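Local coordinates for nitrilotriacetate monooxygenase (Burkholderia pseudomallei, PDB 3SDO), which probably works as an FMN-dependent monooxygenase of the NtaA/SnaA/DszA family, using molecular oxygen to oxidise an organic substrate, at residues 10-15 with 420-425; 22-27 with 297-302; 82-87 with 114-119; 173-176 with 181-184. All coordinates share one frame; numbering follows the deposited sequence.

Contact 1. Residues 10-15 with 420-425; sequences IHFGVL and GYFDPV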
# COMPACT_ATOMS: atom_id res chain seq x y z
N ILE A 10 -18.63 -21.04 -10.87
CA ILE A 10 -18.96 -19.68 -10.48
C ILE A 10 -17.76 -19.07 -9.77
O ILE A 10 -17.28 -19.61 -8.76
CB ILE A 10 -20.21 -19.66 -9.58
CG1 ILE A 10 -21.40 -20.24 -10.36
CG2 ILE A 10 -20.48 -18.22 -9.04
CD1 ILE A 10 -22.66 -20.42 -9.52
N HIS A 11 -17.21 -17.98 -10.33
CA HIS A 11 -16.07 -17.31 -9.69
C HIS A 11 -16.53 -16.54 -8.45
O HIS A 11 -17.62 -15.97 -8.44
CB HIS A 11 -15.41 -16.31 -10.67
CG HIS A 11 -14.94 -16.92 -11.96
ND1 HIS A 11 -13.73 -17.57 -12.09
CD2 HIS A 11 -15.52 -16.94 -13.19
CE1 HIS A 11 -13.59 -17.99 -13.33
NE2 HIS A 11 -14.66 -17.62 -14.03
N PHE A 12 -15.68 -16.48 -7.43
CA PHE A 12 -15.96 -15.64 -6.25
C PHE A 12 -14.79 -14.78 -5.88
O PHE A 12 -13.62 -15.20 -5.95
CB PHE A 12 -16.29 -16.51 -5.05
CG PHE A 12 -17.63 -17.19 -5.16
CD1 PHE A 12 -18.76 -16.56 -4.73
CD2 PHE A 12 -17.73 -18.44 -5.73
CE1 PHE A 12 -20.01 -17.18 -4.85
CE2 PHE A 12 -18.93 -19.06 -5.84
CZ PHE A 12 -20.09 -18.42 -5.40
N GLY A 13 -15.12 -13.58 -5.43
CA GLY A 13 -14.18 -12.71 -4.72
C GLY A 13 -14.75 -12.44 -3.35
O GLY A 13 -15.95 -12.56 -3.14
N VAL A 14 -13.91 -12.03 -2.41
CA VAL A 14 -14.39 -11.62 -1.09
C VAL A 14 -13.91 -10.22 -0.74
O VAL A 14 -12.69 -9.92 -0.76
CB VAL A 14 -14.05 -12.66 0.02
CG1 VAL A 14 -12.54 -12.89 0.14
CG2 VAL A 14 -14.63 -12.27 1.33
N LEU A 15 -14.88 -9.35 -0.50
CA LEU A 15 -14.65 -8.02 0.05
C LEU A 15 -14.31 -8.19 1.51
O LEU A 15 -15.15 -8.63 2.31
CB LEU A 15 -15.90 -7.15 -0.07
CG LEU A 15 -15.89 -5.85 0.78
CD1 LEU A 15 -14.79 -4.92 0.27
CD2 LEU A 15 -17.26 -5.11 0.83
N GLY A 420 -22.03 -28.94 -9.55
CA GLY A 420 -21.24 -28.63 -10.77
C GLY A 420 -21.07 -27.16 -11.07
O GLY A 420 -20.72 -26.76 -12.20
N TYR A 421 -21.27 -26.34 -10.04
CA TYR A 421 -21.19 -24.90 -10.17
C TYR A 421 -20.03 -24.25 -9.37
O TYR A 421 -20.01 -23.03 -9.20
CB TYR A 421 -22.53 -24.27 -9.79
CG TYR A 421 -23.60 -24.31 -10.88
CD1 TYR A 421 -23.71 -23.28 -11.79
CD2 TYR A 421 -24.52 -25.34 -10.95
CE1 TYR A 421 -24.70 -23.30 -12.77
CE2 TYR A 421 -25.52 -25.36 -11.93
CZ TYR A 421 -25.59 -24.32 -12.83
OH TYR A 421 -26.56 -24.31 -13.80
N PHE A 422 -19.08 -25.04 -8.88
CA PHE A 422 -17.88 -24.52 -8.22
C PHE A 422 -16.78 -25.56 -8.09
O PHE A 422 -16.96 -26.60 -7.44
CB PHE A 422 -18.21 -23.96 -6.83
CG PHE A 422 -17.02 -23.29 -6.14
CD1 PHE A 422 -16.57 -22.05 -6.57
CD2 PHE A 422 -16.38 -23.89 -5.07
CE1 PHE A 422 -15.48 -21.43 -5.94
CE2 PHE A 422 -15.28 -23.28 -4.45
CZ PHE A 422 -14.84 -22.04 -4.89
N ASP A 423 -15.65 -25.24 -8.70
CA ASP A 423 -14.43 -26.05 -8.62
C ASP A 423 -13.47 -25.37 -7.63
O ASP A 423 -12.92 -24.31 -7.93
CB ASP A 423 -13.84 -26.11 -10.05
CG ASP A 423 -12.53 -26.87 -10.14
OD1 ASP A 423 -12.05 -27.40 -9.13
OD2 ASP A 423 -11.97 -26.92 -11.27
N PRO A 424 -13.30 -25.94 -6.43
CA PRO A 424 -12.47 -25.31 -5.40
C PRO A 424 -10.94 -25.43 -5.61
O PRO A 424 -10.16 -24.74 -4.91
CB PRO A 424 -12.89 -26.06 -4.12
CG PRO A 424 -13.32 -27.39 -4.59
CD PRO A 424 -13.89 -27.21 -5.96
N VAL A 425 -10.53 -26.27 -6.55
CA VAL A 425 -9.12 -26.51 -6.84
C VAL A 425 -8.78 -26.18 -8.28
O VAL A 425 -8.09 -26.92 -8.95
CB VAL A 425 -8.73 -27.99 -6.55
CG1 VAL A 425 -8.72 -28.24 -5.04
CG2 VAL A 425 -9.64 -28.97 -7.29
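Ile10, just before strand 11-15, and Phe12, within it, meet Tyr421 and Phe422 of the loop that leaves helix 401-418. All four are buried, and here the packing is close. Ile10 N gives a hydrogen bond to Tyr421 O over 2.9 Å. The ethyl branch of Ile10 then runs past the tyrosine, with Ile10 CD1 lying 3.8 Å from Tyr421 CD1. Phe422 has CG anti to its backbone N (chi1 -175°), which brings its ring up to the strand. The ring edge meets Ile10 O in plane, Phe422 CD1 being 3.4 Å away, and Phe422 CE1 stands 3.7 Å from Phe12 CD2. The two phenyl planes make 72°. Flat, apolar rings suit the buried place between strand and helix, where Leu416 of helix 401-418 touches both Phe12 and Phe422. Tyrosine adds a hydroxyl that bonds to Asp387. Further on the loop lets go: Asp423 forms an Asx turn with Val425 N, and Pro424 and Val425 reach the exposed surface without touching the strand. Ile10 O is buried with no hydrogen-bonding partner, so the weakly positive ring edge of Phe422 probably offers it modest electrostatic compensation within a largely apolar seam.

Contact 2. Residues 22-27 with 297-302; sequences NMNAWK and PREALA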
# COMPACT_ATOMS: atom_id res chain seq x y z
N ASN A 22 -21.56 -4.81 7.18
CA ASN A 22 -22.46 -4.07 8.07
C ASN A 22 -21.64 -3.06 8.88
O ASN A 22 -20.62 -3.40 9.49
CB ASN A 22 -23.25 -5.03 8.98
CG ASN A 22 -24.25 -4.30 9.87
OD1 ASN A 22 -23.86 -3.55 10.76
ND2 ASN A 22 -25.54 -4.48 9.59
N MET A 23 -22.10 -1.81 8.90
CA MET A 23 -21.34 -0.73 9.52
C MET A 23 -21.04 -1.00 11.00
O MET A 23 -20.03 -0.52 11.51
CB MET A 23 -22.07 0.62 9.34
CG MET A 23 -23.35 0.83 10.14
SD MET A 23 -24.00 2.54 10.13
CE MET A 23 -23.70 3.00 8.42
N ASN A 24 -21.92 -1.76 11.66
CA ASN A 24 -21.78 -2.07 13.08
C ASN A 24 -21.26 -3.48 13.38
O ASN A 24 -21.39 -3.98 14.49
CB ASN A 24 -23.10 -1.81 13.79
CG ASN A 24 -23.35 -0.30 14.04
OD1 ASN A 24 -22.49 0.55 13.73
ND2 ASN A 24 -24.52 0.02 14.58
N ALA A 25 -20.59 -4.08 12.40
CA ALA A 25 -20.08 -5.44 12.53
C ALA A 25 -19.03 -5.57 13.64
O ALA A 25 -18.82 -6.68 14.18
CB ALA A 25 -19.50 -5.93 11.17
N TRP A 26 -18.37 -4.47 14.00
CA TRP A 26 -17.36 -4.49 15.09
C TRP A 26 -17.96 -4.96 16.43
O TRP A 26 -17.21 -5.33 17.35
CB TRP A 26 -16.72 -3.11 15.31
CG TRP A 26 -17.63 -2.05 15.86
CD1 TRP A 26 -18.47 -1.22 15.15
CD2 TRP A 26 -17.79 -1.68 17.24
NE1 TRP A 26 -19.15 -0.38 15.99
CE2 TRP A 26 -18.75 -0.63 17.28
CE3 TRP A 26 -17.21 -2.12 18.43
CZ2 TRP A 26 -19.14 -0.02 18.47
CZ3 TRP A 26 -17.62 -1.52 19.63
CH2 TRP A 26 -18.57 -0.48 19.64
N LYS A 27 -19.28 -4.86 16.56
CA LYS A 27 -19.98 -5.30 17.76
C LYS A 27 -20.20 -6.82 17.81
O LYS A 27 -20.52 -7.36 18.88
CB LYS A 27 -21.37 -4.65 17.88
CG LYS A 27 -21.44 -3.14 17.91
CD LYS A 27 -22.90 -2.72 18.25
CE LYS A 27 -23.16 -1.25 18.04
NZ LYS A 27 -24.62 -0.86 18.05
N PRO A 297 -31.73 0.31 18.74
CA PRO A 297 -32.95 1.07 18.46
C PRO A 297 -32.71 2.58 18.26
O PRO A 297 -33.21 3.16 17.30
CB PRO A 297 -33.83 0.78 19.66
CG PRO A 297 -33.44 -0.61 20.05
CD PRO A 297 -31.96 -0.72 19.78
N ARG A 298 -31.92 3.17 19.13
CA ARG A 298 -31.59 4.58 19.00
C ARG A 298 -30.98 4.93 17.63
O ARG A 298 -31.29 5.99 17.07
CB ARG A 298 -30.62 5.01 20.08
CG ARG A 298 -30.19 6.47 19.97
CD ARG A 298 -29.19 6.83 21.02
NE ARG A 298 -29.78 6.65 22.34
CZ ARG A 298 -30.47 7.57 23.02
NH1 ARG A 298 -30.68 8.79 22.52
NH2 ARG A 298 -30.94 7.26 24.22
N GLU A 299 -30.08 4.08 17.15
CA GLU A 299 -29.40 4.34 15.88
C GLU A 299 -30.37 4.21 14.72
O GLU A 299 -30.35 5.02 13.79
CB GLU A 299 -28.22 3.40 15.67
CG GLU A 299 -26.97 3.76 16.45
CD GLU A 299 -25.91 2.68 16.29
OE1 GLU A 299 -25.03 2.83 15.39
OE2 GLU A 299 -26.01 1.65 17.00
N ALA A 300 -31.22 3.19 14.78
CA ALA A 300 -32.33 3.07 13.84
C ALA A 300 -33.19 4.33 13.81
O ALA A 300 -33.47 4.86 12.74
CB ALA A 300 -33.16 1.85 14.16
N LEU A 301 -33.58 4.84 14.98
CA LEU A 301 -34.40 6.07 15.06
C LEU A 301 -33.67 7.37 14.60
O LEU A 301 -34.28 8.25 13.98
CB LEU A 301 -34.93 6.28 16.48
CG LEU A 301 -35.86 5.22 17.07
CD1 LEU A 301 -36.29 5.63 18.49
CD2 LEU A 301 -37.07 5.04 16.19
N ALA A 302 -32.39 7.52 14.94
CA ALA A 302 -31.63 8.72 14.58
C ALA A 302 -31.58 8.86 13.06
O ALA A 302 -31.63 9.97 12.53
CB ALA A 302 -30.19 8.67 15.16
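Glu299 OE2 is gripped by two groups: Lys27 NZ forms a salt bridge to it at 3.1 Å, and Ser296 OG, just ahead of the helix, gives a second hydrogen bond. Lys27 approaches on the syn lone pair. The other oxygen is held as well, for Asn24 ND2 donates to Glu299 OE1 over 3.0 Å in a nearly straight bond of 170°, lying on the syn side but 27° out of the carboxylate plane. Bonds at both oxygens should restrict its rotation. Lysine suits its position by length: beyond CG its chain is fully extended, while CG itself rests 3.7 Å above the centre of the Trp26 ring. Asparagine is short enough to serve from the turn. Leu294 O accepts from both Lys27 NZ and Asn24 ND2, so the same two donors also fasten the 22-27 loop to the chain just ahead of the helix. Asn22 shapes the donor side, its OD1 taking Asn24 N at 2.8 Å in an Asx turn. In the loop after strand 11-15 of the TIM barrel, a type I turn from Asn22 to Ala25, with an Asx turn inside it and a 3-10 segment after it, is thus joined to the first turn of helix 297-307.

Contact 3. Residues 82-87 with 114-119; sequences LLSALA and ASLDLI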
# COMPACT_ATOMS: atom_id res chain seq x y z
N LEU A 82 -1.41 -3.09 2.81
CA LEU A 82 -2.13 -4.27 3.31
C LEU A 82 -1.98 -5.46 2.35
O LEU A 82 -1.68 -6.58 2.77
CB LEU A 82 -3.61 -3.95 3.58
CG LEU A 82 -4.51 -5.12 4.02
CD1 LEU A 82 -4.06 -5.78 5.32
CD2 LEU A 82 -5.97 -4.65 4.14
N LEU A 83 -2.17 -5.21 1.06
CA LEU A 83 -2.16 -6.28 0.08
C LEU A 83 -0.76 -6.89 -0.09
O LEU A 83 -0.62 -8.10 -0.30
CB LEU A 83 -2.71 -5.78 -1.25
CG LEU A 83 -4.24 -5.58 -1.25
CD1 LEU A 83 -4.68 -4.90 -2.56
CD2 LEU A 83 -5.00 -6.90 -1.05
N SER A 84 0.26 -6.05 0.07
CA SER A 84 1.64 -6.49 -0.09
C SER A 84 2.04 -7.41 1.08
O SER A 84 2.68 -8.44 0.88
CB SER A 84 2.57 -5.27 -0.16
OG SER A 84 2.33 -4.49 -1.33
N ALA A 85 1.63 -7.03 2.29
CA ALA A 85 1.81 -7.87 3.48
C ALA A 85 1.02 -9.21 3.35
O ALA A 85 1.54 -10.27 3.65
CB ALA A 85 1.41 -7.08 4.76
N LEU A 86 -0.23 -9.15 2.88
CA LEU A 86 -1.05 -10.34 2.69
C LEU A 86 -0.47 -11.30 1.63
O LEU A 86 -0.55 -12.53 1.78
CB LEU A 86 -2.51 -9.98 2.30
CG LEU A 86 -3.37 -9.37 3.42
CD1 LEU A 86 -4.72 -9.02 2.88
CD2 LEU A 86 -3.49 -10.31 4.61
N ALA A 87 0.13 -10.73 0.58
CA ALA A 87 0.69 -11.50 -0.55
C ALA A 87 1.65 -12.58 -0.06
O ALA A 87 1.64 -13.72 -0.51
CB ALA A 87 1.44 -10.56 -1.49
N ALA A 114 2.47 -2.53 -9.88
CA ALA A 114 3.44 -3.44 -10.55
C ALA A 114 4.33 -4.19 -9.54
O ALA A 114 4.67 -5.36 -9.73
CB ALA A 114 4.30 -2.70 -11.54
N SER A 115 4.66 -3.52 -8.44
CA SER A 115 5.52 -4.08 -7.41
C SER A 115 4.74 -5.13 -6.61
O SER A 115 5.24 -6.22 -6.36
CB SER A 115 6.11 -2.95 -6.53
OG SER A 115 6.98 -3.41 -5.51
N LEU A 116 3.50 -4.80 -6.23
CA LEU A 116 2.62 -5.81 -5.63
C LEU A 116 2.47 -7.03 -6.55
O LEU A 116 2.57 -8.18 -6.10
CB LEU A 116 1.24 -5.20 -5.30
CG LEU A 116 0.09 -6.12 -4.89
CD1 LEU A 116 0.41 -6.79 -3.52
CD2 LEU A 116 -1.26 -5.36 -4.88
N ASP A 117 2.29 -6.78 -7.84
CA ASP A 117 2.11 -7.85 -8.82
C ASP A 117 3.35 -8.72 -8.92
O ASP A 117 3.22 -9.95 -9.01
CB ASP A 117 1.77 -7.28 -10.22
CG ASP A 117 0.84 -8.19 -11.05
OD1 ASP A 117 0.13 -9.06 -10.51
OD2 ASP A 117 0.81 -7.99 -12.28
N LEU A 118 4.54 -8.11 -8.90
CA LEU A 118 5.78 -8.88 -9.02
C LEU A 118 6.06 -9.69 -7.73
O LEU A 118 6.42 -10.86 -7.77
CB LEU A 118 6.94 -7.97 -9.35
CG LEU A 118 8.17 -8.62 -9.96
CD1 LEU A 118 7.86 -9.22 -11.35
CD2 LEU A 118 9.31 -7.60 -10.06
N ILE A 119 5.87 -9.05 -6.58
CA ILE A 119 6.10 -9.70 -5.29
C ILE A 119 5.17 -10.91 -5.13
O ILE A 119 5.59 -11.96 -4.61
CB ILE A 119 5.89 -8.73 -4.11
CG1 ILE A 119 7.03 -7.70 -4.09
CG2 ILE A 119 5.82 -9.53 -2.77
CD1 ILE A 119 6.76 -6.42 -3.23
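Leu116 points its forked end across to helix 82-87 and presses both methyls against Leu83. Its CG is anti to the backbone N (chi1 170°), which swings the two methyls toward the neighbouring helix although the first bond of the side chain runs along the interface. Leu116 CD1 also settles against backbone, 3.6 Å from Leu83 O and 3.7 Å from Ser84 CA, while Leu116 CD2 lies 3.9 Å from Leu83 CB. The leucines themselves run at a slant to each other. Ala87, one turn on, presents its CB 4.4 Å from Leu116 CD1. Serine and alanine are small enough to leave room for a branched leucine, and the helices run almost parallel, 8° apart with axes 9.7 Å from each other. They are successive outer helices of the barrel, with strand 94-100 between them in the chain, and Leu83 and Ala87 both reach Leu95 of that strand. The second subunit borders both helices: its Ser81 is bonded by Ser115 OG and packs on Ser84. No hydrogen bond crosses between the two segments: Ser84 OG spends its bond on Ile80 O of its own helix, so the direct contact between them rests on buried apolar surface and close fit.

Contact 4. Residues 173-176 with 181-184; sequences LVRD and RFFD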
# COMPACT_ATOMS: atom_id res chain seq x y z
N LEU A 173 15.18 -8.24 -19.98
CA LEU A 173 16.25 -8.27 -18.97
C LEU A 173 17.13 -9.50 -19.18
O LEU A 173 16.88 -10.58 -18.63
CB LEU A 173 15.67 -8.21 -17.55
CG LEU A 173 15.05 -6.86 -17.21
CD1 LEU A 173 14.22 -6.96 -15.93
CD2 LEU A 173 16.14 -5.82 -17.05
N VAL A 174 18.18 -9.32 -19.97
CA VAL A 174 18.99 -10.44 -20.46
C VAL A 174 19.98 -10.92 -19.38
O VAL A 174 20.18 -12.12 -19.21
CB VAL A 174 19.76 -10.03 -21.74
CG1 VAL A 174 20.78 -11.11 -22.11
CG2 VAL A 174 18.78 -9.80 -22.88
N ARG A 175 20.57 -9.97 -18.65
CA ARG A 175 21.53 -10.29 -17.58
C ARG A 175 22.59 -11.31 -17.99
O ARG A 175 22.76 -12.36 -17.36
CB ARG A 175 20.77 -10.76 -16.34
CG ARG A 175 19.64 -9.85 -15.93
CD ARG A 175 19.30 -10.04 -14.45
NE ARG A 175 18.10 -9.35 -14.01
CZ ARG A 175 16.85 -9.79 -14.18
NH1 ARG A 175 16.60 -10.91 -14.83
NH2 ARG A 175 15.83 -9.09 -13.69
N ASP A 176 23.30 -10.99 -19.07
CA ASP A 176 24.36 -11.82 -19.63
C ASP A 176 25.69 -11.53 -18.91
O ASP A 176 26.36 -10.53 -19.20
CB ASP A 176 24.45 -11.54 -21.12
CG ASP A 176 25.51 -12.37 -21.84
OD1 ASP A 176 26.51 -12.82 -21.24
OD2 ASP A 176 25.31 -12.54 -23.05
N ARG A 181 26.09 -7.52 -20.82
CA ARG A 181 24.88 -6.85 -21.30
C ARG A 181 23.71 -7.18 -20.35
O ARG A 181 23.28 -8.33 -20.23
CB ARG A 181 24.57 -7.28 -22.74
CG ARG A 181 23.25 -6.75 -23.30
CD ARG A 181 22.96 -7.18 -24.76
NE ARG A 181 22.68 -8.63 -24.88
CZ ARG A 181 21.77 -9.18 -25.69
NH1 ARG A 181 21.01 -8.43 -26.47
NH2 ARG A 181 21.59 -10.50 -25.71
N PHE A 182 23.21 -6.15 -19.66
CA PHE A 182 22.19 -6.33 -18.65
C PHE A 182 20.79 -6.44 -19.26
O PHE A 182 19.96 -7.23 -18.80
CB PHE A 182 22.26 -5.19 -17.66
CG PHE A 182 21.32 -5.33 -16.50
CD1 PHE A 182 20.17 -4.56 -16.41
CD2 PHE A 182 21.58 -6.25 -15.50
CE1 PHE A 182 19.32 -4.68 -15.34
CE2 PHE A 182 20.72 -6.40 -14.42
CZ PHE A 182 19.59 -5.62 -14.34
N PHE A 183 20.52 -5.63 -20.28
CA PHE A 183 19.22 -5.65 -20.96
C PHE A 183 19.34 -5.28 -22.43
O PHE A 183 20.35 -4.69 -22.83
CB PHE A 183 18.25 -4.69 -20.27
CG PHE A 183 18.49 -3.23 -20.58
CD1 PHE A 183 19.63 -2.58 -20.15
CD2 PHE A 183 17.58 -2.51 -21.32
CE1 PHE A 183 19.85 -1.22 -20.43
CE2 PHE A 183 17.80 -1.16 -21.61
CZ PHE A 183 18.94 -0.52 -21.16
N ASP A 184 18.33 -5.63 -23.22
CA ASP A 184 18.26 -5.28 -24.64
C ASP A 184 17.54 -3.93 -24.74
O ASP A 184 16.37 -3.82 -24.37
CB ASP A 184 17.51 -6.36 -25.43
CG ASP A 184 17.43 -6.07 -26.94
OD1 ASP A 184 17.75 -4.95 -27.40
OD2 ASP A 184 17.01 -6.99 -27.68
O HOH W 1 22.98 -12.73 -24.25
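Arg175 lies alongside Phe182, and its side chain can be followed outward. CB begins by pointing away from 181-184, but chi1 of -50° sets CG beside the backbone N and the chain turns along the phenylalanine. Arg175 CG is 3.9 Å from Phe182 O and equally near Phe182 CE2. Next, Arg175 CD lies 3.9 Å from Phe182 CE2, and Arg175 NE comes to 4.0 Å from Phe182 CZ. At the tip the guanidinium has Leu173 CB over one face and stands 84° to the phenyl plane, so no stack is made. A long aliphatic shaft with a charged end suits a surface loop, since its methylenes can pack along the ring while its charged end suits the partly exposed surroundings. Leu173 packs beside the ring as well, its CD2 3.8 Å from Phe182 CE1.

The backbones are clasped by two hydrogen bonds: Arg175 N to Phe182 O at 2.8 Å, and Asp176 N to Arg181 O at 2.9 Å. A water carries the polar link further, donating to Asp176 OD2 and accepting in plane from Arg181 NH2; Asp176 OD1 turns instead to Thr179 N. Val174 puts CG2 over a face of the Arg181 guanidinium.

The Phe182 ring also meets Trp26 of the second subunit edge-to-face. Neither segment is regular strand; together they form a turned-back arm, far from the centre of the chain, in the long loop between helix 150-165 and strand 193-194.

How the contacts relate
Contacts 1 and 3 are buried and mainly apolar: contact 1 packs the loop after an outer helix against the start of strand 11-15, contact 3 packs two outer helices on each other. Contact 2 is only partly buried and relies on a salt bridge and a hydrogen bond from a side-chain amide, while contact 4 is a surface arm held by backbone bonds, aliphatic cover and a water. Strand 11-15 links contacts 1 and 2, since the loop of contact 2 follows it. Contacts 2 and 4 lie about 59 Å apart between centres within one chain, yet Trp26 of contact 2 meets Phe182 of the other subunit, so the dimer brings them together. Contact 3 also borders that subunit.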